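Local coordinates for carbohydrate-binding protein (Flavonifractor plautii, PDB 6N1B) that probably removes the acetyl group from N-acetylgalactosamine of the blood group A antigen, and binds the related blood group B trisaccharide, at residues A222-N236 against N264-Q276. Residues are numbered along the deposited sequence; the frame is centred on the assembly and turned at random.
Sequences ANNTGDVGYQNGQAN and NGQQLAPWHQDVQ. With CA (calcium ion), chain C; CA (calcium ion), chain D; GLA (alpha-D-galactopyranose), chain B; GAL (beta-D-galactopyranose), chain E.
Asn236 and Asn223 grip the corner where the chain bends at Trp271, their amides supplying N-H groups to carbonyls of that bend. Asn236 ND2 gives Pro270 O a fairly straight bond (2.9 Å) nearly along the C=O axis. Asn223, with CG anti to its own N (chi1 -178°), brings ND2 to Trp271 O at 2.9 Å and makes a weak second bond to Pro270 O. His272 ND1 meets Trp271 O from the opposite face of the carbonyl, which fixes the imidazole's rotation and leaves NE2 to bind a calcium ion at 2.1 Å, beside Asp120. Pro270, just before the corner, offers a compact ring whose CG packs against Asn223 OD1 and Asn236 CB. The broad Trp271 indole receives the edge of Tyr230 on one face, a T-shaped pair with planes at 78°. Both line the glycan pocket with Gly229: Trp271 CH2 nears alpha-galactose O5 (3.6 Å), Tyr230 N bonds its O6 (2.9 Å), and side-chain-less Gly229 leaves that hydroxyl room. Small Ala269 lets the Gln234 amide, polar-bound to Phe291, lie against its CB. The contact joins the end of strand 217-224 and the following loop to bulged edge strand 269-278 of the next antiparallel sheet, whose strand 283-291 packs Phe291 on Asn236 and Ala269.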
ATOM      1  N   ALA A 222       6.032   7.116  -6.577  1.00  8.01           N
ATOM      2  CA  ALA A 222       4.839   7.781  -6.110  1.00  8.12           C
ATOM      3  C   ALA A 222       4.076   8.345  -7.308  1.00  7.99           C
ATOM      4  O   ALA A 222       4.664   8.553  -8.378  1.00  8.79           O
ATOM      5  CB  ALA A 222       5.158   8.895  -5.090  1.00 10.17           C
ATOM      6  N   ASN A 223       2.763   8.586  -7.134  1.00  7.55           N
ATOM      7  CA  ASN A 223       1.937   9.136  -8.222  1.00  7.38           C
ATOM      8  C   ASN A 223       1.772  10.635  -8.036  1.00  7.07           C
ATOM      9  O   ASN A 223       1.337  11.137  -6.993  1.00  9.11           O
ATOM     10  CB  ASN A 223       0.595   8.424  -8.256  1.00  7.96           C
ATOM     11  CG  ASN A 223      -0.288   8.865  -9.349  1.00  7.90           C
ATOM     12  OD1 ASN A 223       0.216   9.316 -10.411  1.00  9.36           O
ATOM     13  ND2 ASN A 223      -1.586   8.705  -9.187  1.00  9.83           N
ATOM     14  N   ASN A 224       2.153  11.374  -9.102  1.00  8.08           N
ATOM     15  CA  ASN A 224       2.070  12.860  -9.122  1.00  8.39           C
ATOM     16  C   ASN A 224       0.712  13.284  -9.699  1.00  8.88           C
ATOM     17  O   ASN A 224       0.506  13.096 -10.941  1.00  9.68           O
ATOM     18  CB  ASN A 224       3.208  13.395  -9.915  1.00  8.87           C
ATOM     19  CG  ASN A 224       3.338  14.886  -9.805  1.00  9.21           C
ATOM     20  OD1 ASN A 224       2.263  15.580  -9.778  1.00 10.56           O
ATOM     21  ND2 ASN A 224       4.530  15.422  -9.753  1.00 10.49           N
ATOM     22  N   THR A 225      -0.181  13.722  -8.817  1.00  9.15           N
ATOM     23  CA  THR A 225      -1.496  14.256  -9.240  1.00  8.82           C
ATOM     24  C   THR A 225      -1.504  15.751  -8.989  1.00  9.71           C
ATOM     25  O   THR A 225      -2.576  16.394  -8.905  1.00 11.05           O
ATOM     26  CB  THR A 225      -2.619  13.468  -8.594  1.00  9.25           C
ATOM     27  OG1 THR A 225      -2.930  13.915  -7.263  1.00 10.77           O
ATOM     28  CG2 THR A 225      -2.384  12.010  -8.598  1.00  9.79           C
ATOM     29  N   GLY A 226      -0.337  16.341  -8.939  1.00  9.84           N
ATOM     30  CA  GLY A 226      -0.200  17.783  -8.764  1.00 10.45           C
ATOM     31  C   GLY A 226      -0.809  18.293  -7.476  1.00  9.99           C
ATOM     32  O   GLY A 226      -0.720  17.641  -6.435  1.00 10.29           O
ATOM     33  N   ASP A 227      -1.487  19.433  -7.591  1.00 10.68           N
ATOM     34  CA  ASP A 227      -2.249  19.990  -6.509  1.00 10.27           C
ATOM     35  C   ASP A 227      -3.766  19.668  -6.665  1.00 11.37           C
ATOM     36  O   ASP A 227      -4.599  20.334  -6.027  1.00 12.95           O
ATOM     37  CB  ASP A 227      -2.055  21.502  -6.377  1.00 10.51           C
ATOM     38  CG  ASP A 227      -2.501  22.051  -5.020  1.00 11.99           C
ATOM     39  OD1 ASP A 227      -2.136  21.406  -3.987  1.00 12.52           O
ATOM     40  OD2 ASP A 227      -3.057  23.164  -5.013  1.00 15.41           O
ATOM     41  N   VAL A 228      -4.071  18.626  -7.447  1.00 10.32           N
ATOM     42  CA  VAL A 228      -5.488  18.371  -7.797  1.00 10.96           C
ATOM     43  C   VAL A 228      -6.025  17.087  -7.124  1.00 10.40           C
ATOM     44  O   VAL A 228      -7.121  17.131  -6.583  1.00 12.42           O
ATOM     45  CB  VAL A 228      -5.606  18.276  -9.353  1.00 12.58           C
ATOM     46  CG1 VAL A 228      -7.043  17.856  -9.741  1.00 13.36           C
ATOM     47  CG2 VAL A 228      -5.195  19.589 -10.020  1.00 13.90           C
ATOM     48  N   GLY A 229      -5.329  15.955  -7.262  1.00  9.30           N
ATOM     49  CA  GLY A 229      -5.788  14.788  -6.550  1.00 10.06           C
ATOM     50  C   GLY A 229      -6.652  13.859  -7.410  1.00  9.76           C
ATOM     51  O   GLY A 229      -6.336  13.587  -8.565  1.00  9.60           O
ATOM     52  N   TYR A 230      -7.763  13.421  -6.814  1.00  9.63           N
ATOM     53  CA  TYR A 230      -8.608  12.332  -7.383  1.00 10.12           C
ATOM     54  C   TYR A 230      -9.125  12.622  -8.810  1.00  9.22           C
ATOM     55  O   TYR A 230      -9.228  11.737  -9.625  1.00 10.39           O
ATOM     56  CB  TYR A 230      -9.782  12.015  -6.419  1.00 10.40           C
ATOM     57  CG  TYR A 230     -10.453  10.708  -6.629  1.00  9.79           C
ATOM     58  CD1 TYR A 230      -9.913   9.539  -6.133  1.00 11.23           C
ATOM     59  CD2 TYR A 230     -11.618  10.592  -7.365  1.00 10.16           C
ATOM     60  CE1 TYR A 230     -10.525   8.305  -6.287  1.00 10.29           C
ATOM     61  CE2 TYR A 230     -12.273   9.401  -7.491  1.00  9.96           C
ATOM     62  CZ  TYR A 230     -11.730   8.239  -6.947  1.00  9.84           C
ATOM     63  OH  TYR A 230     -12.395   6.980  -7.162  1.00 11.92           O
ATOM     64  N   GLN A 231      -9.456  13.941  -9.048  1.00 10.20           N
ATOM     65  CA  GLN A 231      -9.974  14.301 -10.408  1.00 11.19           C
ATOM     66  C   GLN A 231      -8.903  14.703 -11.412  1.00 11.00           C
ATOM     67  O   GLN A 231      -9.251  15.076 -12.532  1.00 11.99           O
ATOM     68  CB  GLN A 231     -11.014  15.402 -10.289  1.00 11.64           C
ATOM     69  CG  GLN A 231     -12.173  15.065  -9.381  1.00 14.53           C
ATOM     70  CD  GLN A 231     -13.060  13.904  -9.828  1.00 16.69           C
ATOM     71  OE1 GLN A 231     -13.113  13.569 -10.976  1.00 15.64           O
ATOM     72  NE2 GLN A 231     -13.718  13.220  -8.818  1.00 18.27           N
ATOM     73  N   ASN A 232      -7.626  14.584 -11.052  1.00  9.77           N
ATOM     74  CA  ASN A 232      -6.549  14.880 -12.004  1.00  9.38           C
ATOM     75  C   ASN A 232      -6.584  13.928 -13.164  1.00  9.35           C
ATOM     76  O   ASN A 232      -6.217  14.319 -14.331  1.00 10.89           O
ATOM     77  CB  ASN A 232      -5.200  14.918 -11.286  1.00  9.56           C
ATOM     78  CG  ASN A 232      -4.113  15.610 -12.059  1.00  9.89           C
ATOM     79  OD1 ASN A 232      -2.993  14.955 -12.356  1.00 12.59           O
ATOM     80  ND2 ASN A 232      -4.302  16.869 -12.297  1.00  9.46           N
ATOM     81  N   GLY A 233      -6.913  12.674 -12.919  1.00  9.11           N
ATOM     82  CA  GLY A 233      -7.151  11.738 -13.997  1.00  9.26           C
ATOM     83  C   GLY A 233      -6.010  11.380 -14.874  1.00  9.14           C
ATOM     84  O   GLY A 233      -4.922  10.989 -14.413  1.00  9.25           O
ATOM     85  N   GLN A 234      -6.219  11.489 -16.216  1.00  9.31           N
ATOM     86  CA  GLN A 234      -5.255  11.074 -17.238  1.00  9.21           C
ATOM     87  C   GLN A 234      -3.998  11.976 -17.243  1.00  9.25           C
ATOM     88  O   GLN A 234      -3.066  11.638 -17.925  1.00 10.81           O
ATOM     89  CB  GLN A 234      -5.949  11.021 -18.604  1.00  9.38           C
ATOM     90  CG  GLN A 234      -6.955   9.897 -18.748  1.00  9.28           C
ATOM     91  CD  GLN A 234      -6.357   8.521 -18.559  1.00 11.59           C
ATOM     92  OE1 GLN A 234      -5.269   8.219 -19.052  1.00 12.13           O
ATOM     93  NE2 GLN A 234      -7.147   7.665 -17.796  1.00 14.64           N
ATOM     94  N   ALA A 235      -3.973  13.077 -16.461  1.00  8.42           N
ATOM     95  CA  ALA A 235      -2.789  13.880 -16.270  1.00  9.33           C
ATOM     96  C   ALA A 235      -1.822  13.320 -15.241  1.00 10.24           C
ATOM     97  O   ALA A 235      -0.710  13.843 -15.065  1.00 10.90           O
ATOM     98  CB  ALA A 235      -3.125  15.311 -15.921  1.00 11.20           C
ATOM     99  N   ASN A 236      -2.234  12.252 -14.526  1.00  8.34           N
ATOM    100  CA  ASN A 236      -1.396  11.639 -13.506  1.00  8.32           C
ATOM    101  C   ASN A 236      -0.158  10.985 -14.148  1.00  8.00           C
ATOM    102  O   ASN A 236      -0.227  10.428 -15.225  1.00  9.13           O
ATOM    103  CB  ASN A 236      -2.136  10.560 -12.731  1.00  8.52           C
ATOM    104  CG  ASN A 236      -3.319  11.101 -11.948  1.00  9.16           C
ATOM    105  OD1 ASN A 236      -3.439  12.287 -11.704  1.00  9.15           O
ATOM    106  ND2 ASN A 236      -4.096  10.150 -11.362  1.00  8.87           N
ATOM    107  N   ASN A 264      -9.768  -2.181 -24.802  1.00 12.14           N
ATOM    108  CA  ASN A 264     -10.316  -1.296 -25.832  1.00 13.99           C
ATOM    109  C   ASN A 264      -9.260  -0.444 -26.509  1.00 14.16           C
ATOM    110  O   ASN A 264      -9.560   0.498 -27.318  1.00 15.47           O
ATOM    111  CB  ASN A 264     -11.361  -0.375 -25.160  1.00 19.30           C
ATOM    112  CG  ASN A 264     -12.484  -1.179 -24.593  1.00 22.54           C
ATOM    113  OD1 ASN A 264     -12.981  -2.096 -25.244  1.00 24.29           O
ATOM    114  ND2 ASN A 264     -12.989  -0.783 -23.439  1.00 26.28           N
ATOM    115  N   GLY A 265      -8.023  -0.682 -26.230  1.00 11.78           N
ATOM    116  CA  GLY A 265      -7.017   0.159 -26.797  1.00 12.43           C
ATOM    117  C   GLY A 265      -6.886   1.516 -26.211  1.00 13.02           C
ATOM    118  O   GLY A 265      -6.382   2.414 -26.902  1.00 13.91           O
ATOM    119  N   GLN A 266      -7.359   1.737 -24.964  1.00 12.08           N
ATOM    120  CA  GLN A 266      -7.456   3.044 -24.303  1.00 12.04           C
ATOM    121  C   GLN A 266      -6.320   3.094 -23.265  1.00 10.71           C
ATOM    122  O   GLN A 266      -6.065   2.129 -22.543  1.00 10.22           O
ATOM    123  CB  GLN A 266      -8.776   3.280 -23.561  1.00 19.14           C
ATOM    124  CG  GLN A 266     -10.139   3.113 -24.213  1.00 29.35           C
ATOM    125  CD  GLN A 266      -9.958   3.815 -25.420  1.00 21.29           C
ATOM    126  OE1 GLN A 266      -9.612   5.130 -25.317  1.00 31.48           O
ATOM    127  NE2 GLN A 266     -10.532   3.321 -26.537  1.00 27.56           N
ATOM    128  N   GLN A 267      -5.644   4.271 -23.158  1.00  8.55           N
ATOM    129  CA  GLN A 267      -4.536   4.396 -22.211  1.00  8.15           C
ATOM    130  C   GLN A 267      -5.017   4.373 -20.782  1.00  8.43           C
ATOM    131  O   GLN A 267      -5.995   4.983 -20.437  1.00 10.16           O
ATOM    132  CB  GLN A 267      -3.858   5.732 -22.556  1.00  9.85           C
ATOM    133  CG  GLN A 267      -2.628   6.017 -21.631  1.00  8.69           C
ATOM    134  CD  GLN A 267      -1.488   5.084 -21.775  1.00  8.01           C
ATOM    135  OE1 GLN A 267      -1.047   4.787 -22.929  1.00 10.42           O
ATOM    136  NE2 GLN A 267      -0.944   4.589 -20.625  1.00  9.07           N
ATOM    137  N   LEU A 268      -4.238   3.685 -19.960  1.00  8.10           N
ATOM    138  CA  LEU A 268      -4.493   3.650 -18.509  1.00  8.66           C
ATOM    139  C   LEU A 268      -3.632   4.649 -17.795  1.00  8.01           C
ATOM    140  O   LEU A 268      -2.469   4.890 -18.164  1.00  9.14           O
ATOM    141  CB  LEU A 268      -4.217   2.193 -18.000  1.00  8.20           C
ATOM    142  CG  LEU A 268      -5.213   1.147 -18.543  1.00  9.14           C
ATOM    143  CD1 LEU A 268      -4.572  -0.192 -18.488  1.00 10.36           C
ATOM    144  CD2 LEU A 268      -6.438   1.236 -17.703  1.00 10.23           C
ATOM    145  N   ALA A 269      -4.150   5.202 -16.708  1.00  8.94           N
ATOM    146  CA  ALA A 269      -3.459   6.162 -15.879  1.00  8.39           C
ATOM    147  C   ALA A 269      -3.358   5.654 -14.449  1.00  7.48           C
ATOM    148  O   ALA A 269      -4.251   4.939 -13.969  1.00  8.79           O
ATOM    149  CB  ALA A 269      -4.210   7.496 -15.862  1.00  9.90           C
ATOM    150  N   PRO A 270      -2.287   6.024 -13.750  1.00  7.40           N
ATOM    151  CA  PRO A 270      -2.072   5.519 -12.414  1.00  7.57           C
ATOM    152  C   PRO A 270      -2.936   6.261 -11.393  1.00  8.38           C
ATOM    153  O   PRO A 270      -3.143   7.454 -11.444  1.00  8.02           O
ATOM    154  CB  PRO A 270      -0.591   5.802 -12.131  1.00  8.38           C
ATOM    155  CG  PRO A 270      -0.312   7.049 -13.002  1.00  9.46           C
ATOM    156  CD  PRO A 270      -1.175   6.816 -14.221  1.00  9.08           C
ATOM    157  N   TRP A 271      -3.317   5.500 -10.332  1.00  7.58           N
ATOM    158  CA  TRP A 271      -3.785   6.098  -9.082  1.00  7.86           C
ATOM    159  C   TRP A 271      -2.901   5.771  -7.914  1.00  7.42           C
ATOM    160  O   TRP A 271      -2.303   6.656  -7.264  1.00  8.33           O
ATOM    161  CB  TRP A 271      -5.292   5.752  -8.729  1.00  8.16           C
ATOM    162  CG  TRP A 271      -5.744   6.388  -7.441  1.00  8.71           C
ATOM    163  CD1 TRP A 271      -6.151   5.709  -6.287  1.00  8.32           C
ATOM    164  CD2 TRP A 271      -5.727   7.788  -7.103  1.00  8.32           C
ATOM    165  NE1 TRP A 271      -6.446   6.604  -5.333  1.00  9.44           N
ATOM    166  CE2 TRP A 271      -6.229   7.893  -5.777  1.00  8.79           C
ATOM    167  CE3 TRP A 271      -5.476   8.975  -7.829  1.00  8.41           C
ATOM    168  CZ2 TRP A 271      -6.371   9.066  -5.120  1.00  9.55           C
ATOM    169  CZ3 TRP A 271      -5.644  10.172  -7.153  1.00  9.25           C
ATOM    170  CH2 TRP A 271      -6.074  10.253  -5.824  1.00  9.42           C
ATOM    171  N   HIS A 272      -2.765   4.479  -7.571  1.00  7.74           N
ATOM    172  CA  HIS A 272      -2.015   4.014  -6.417  1.00  7.92           C
ATOM    173  C   HIS A 272      -1.256   2.758  -6.869  1.00  7.68           C
ATOM    174  O   HIS A 272      -1.630   2.102  -7.846  1.00  8.93           O
ATOM    175  CB  HIS A 272      -2.911   3.731  -5.203  1.00  8.05           C
ATOM    176  CG  HIS A 272      -3.310   4.852  -4.366  1.00  8.04           C
ATOM    177  ND1 HIS A 272      -3.246   6.176  -4.737  1.00  7.83           N
ATOM    178  CD2 HIS A 272      -3.813   4.845  -3.097  1.00  9.54           C
ATOM    179  CE1 HIS A 272      -3.650   6.933  -3.709  1.00  7.71           C
ATOM    180  NE2 HIS A 272      -3.996   6.170  -2.691  1.00 10.21           N
ATOM    181  N   GLN A 273      -0.183   2.386  -6.154  1.00  7.76           N
ATOM    182  CA  GLN A 273       0.670   1.271  -6.622  1.00  7.72           C
ATOM    183  C   GLN A 273       1.532   0.705  -5.495  1.00  7.87           C
ATOM    184  O   GLN A 273       1.795   1.384  -4.513  1.00  7.87           O
ATOM    185  CB  GLN A 273       1.585   1.718  -7.764  1.00  8.59           C
ATOM    186  CG  GLN A 273       2.499   2.914  -7.418  1.00  8.50           C
ATOM    187  CD  GLN A 273       1.833   4.286  -7.471  1.00  8.19           C
ATOM    188  OE1 GLN A 273       1.013   4.559  -8.398  1.00  9.35           O
ATOM    189  NE2 GLN A 273       2.187   5.179  -6.500  1.00  9.23           N
ATOM    190  N   ASP A 274       1.953  -0.556  -5.732  1.00  7.52           N
ATOM    191  CA  ASP A 274       2.926  -1.252  -4.859  1.00  7.56           C
ATOM    192  C   ASP A 274       3.916  -1.889  -5.843  1.00  7.65           C
ATOM    193  O   ASP A 274       3.553  -2.501  -6.826  1.00  8.14           O
ATOM    194  CB  ASP A 274       2.239  -2.341  -4.021  1.00  8.36           C
ATOM    195  CG  ASP A 274       3.168  -3.010  -3.027  1.00  8.20           C
ATOM    196  OD1 ASP A 274       4.007  -2.276  -2.411  1.00  8.29           O
ATOM    197  OD2 ASP A 274       3.028  -4.226  -2.788  1.00  9.98           O
ATOM    198  N   VAL A 275       5.173  -1.787  -5.446  1.00  7.89           N
ATOM    199  CA  VAL A 275       6.304  -2.386  -6.256  1.00  8.23           C
ATOM    200  C   VAL A 275       7.076  -3.388  -5.415  1.00  9.71           C
ATOM    201  O   VAL A 275       7.286  -3.185  -4.225  1.00  9.57           O
ATOM    202  CB  VAL A 275       7.244  -1.299  -6.792  1.00  9.00           C
ATOM    203  CG1 VAL A 275       8.395  -1.888  -7.620  1.00  9.56           C
ATOM    204  CG2 VAL A 275       6.466  -0.274  -7.618  1.00 10.43           C
ATOM    205  N   GLN A 276       7.535  -4.470  -6.059  1.00  8.70           N
ATOM    206  CA  GLN A 276       8.474  -5.421  -5.460  1.00  8.68           C
ATOM    207  C   GLN A 276       9.612  -5.682  -6.443  1.00  8.08           C
ATOM    208  O   GLN A 276       9.361  -5.807  -7.632  1.00 10.35           O
ATOM    209  CB  GLN A 276       7.792  -6.750  -5.158  1.00  9.86           C
ATOM    210  CG  GLN A 276       6.762  -6.719  -4.049  1.00 12.46           C
ATOM    211  CD  GLN A 276       7.403  -6.806  -2.721  1.00 12.60           C
ATOM    212  OE1 GLN A 276       7.808  -7.896  -2.264  1.00 14.54           O
ATOM    213  NE2 GLN A 276       7.620  -5.632  -2.053  1.00 14.62           N
TER
HETATM  214 CA    CA C 501      -4.636   6.937  -0.853  1.00  7.11          CA
HETATM  215 CA    CA D 502       5.197  -2.443  -0.308  1.00  8.79          CA
HETATM  216  C1  GLA B   3      -8.493  10.596  -2.095  1.00 16.88           C
HETATM  217  C2  GLA B   3      -7.340   9.949  -1.257  1.00 14.12           C
HETATM  218  C3  GLA B   3      -6.680  11.028  -0.383  1.00 22.29           C
HETATM  219  C4  GLA B   3      -6.205  12.263  -1.233  1.00 15.92           C
HETATM  220  C5  GLA B   3      -7.356  12.743  -2.170  1.00 18.54           C
HETATM  221  C6  GLA B   3      -6.879  13.662  -3.220  1.00 20.19           C
HETATM  222  O2  GLA B   3      -7.979   8.927  -0.405  1.00 20.90           O
HETATM  223  O3  GLA B   3      -5.495  10.391   0.541  1.00 20.41           O
HETATM  224  O4  GLA B   3      -5.111  11.813  -1.941  1.00 18.65           O
HETATM  225  O5  GLA B   3      -7.908  11.616  -2.983  1.00 17.06           O
HETATM  226  O6  GLA B   3      -7.979  14.210  -4.068  1.00 14.53           O
HETATM  227  C1  GAL E   1     -12.659  13.244  -1.787  1.00 21.93           C
HETATM  228  C2  GAL E   1     -11.514  12.547  -1.057  1.00 19.13           C
HETATM  229  C3  GAL E   1     -10.643  11.834  -2.087  1.00 19.78           C
HETATM  230  C4  GAL E   1     -11.375  10.848  -2.985  1.00 21.53           C
HETATM  231  C5  GAL E   1     -12.550  11.639  -3.533  1.00 20.78           C
HETATM  232  C6  GAL E   1     -13.453  10.623  -4.222  1.00 23.68           C
HETATM  233  O1  GAL E   1     -13.477  13.895  -0.843  1.00 29.60           O
HETATM  234  O2  GAL E   1     -10.692  13.569  -0.377  1.00 19.85           O
HETATM  235  O3  GAL E   1      -9.517  11.189  -1.285  1.00 20.21           O
HETATM  236  O4  GAL E   1     -11.785   9.786  -2.099  1.00 22.37           O
HETATM  237  O5  GAL E   1     -13.341  12.175  -2.462  1.00 25.21           O
HETATM  238  O6  GAL E   1     -14.411  11.372  -4.957  1.00 31.67           O
HETATM  239  O   HOH W   1       4.885  -4.654  -1.023  1.00 12.48           O
HETATM  240  O   HOH W   2      -6.553   7.324  -1.276  1.00 14.91           O
HETATM  241  O   HOH W   3      -5.077   4.999  -0.025  1.00 11.44           O
HETATM  242  O   HOH W   4      -5.670   7.823   0.805  1.00 32.40           O
HETATM  243  O   HOH W   5      -4.014   8.869  -1.536  1.00 10.71           O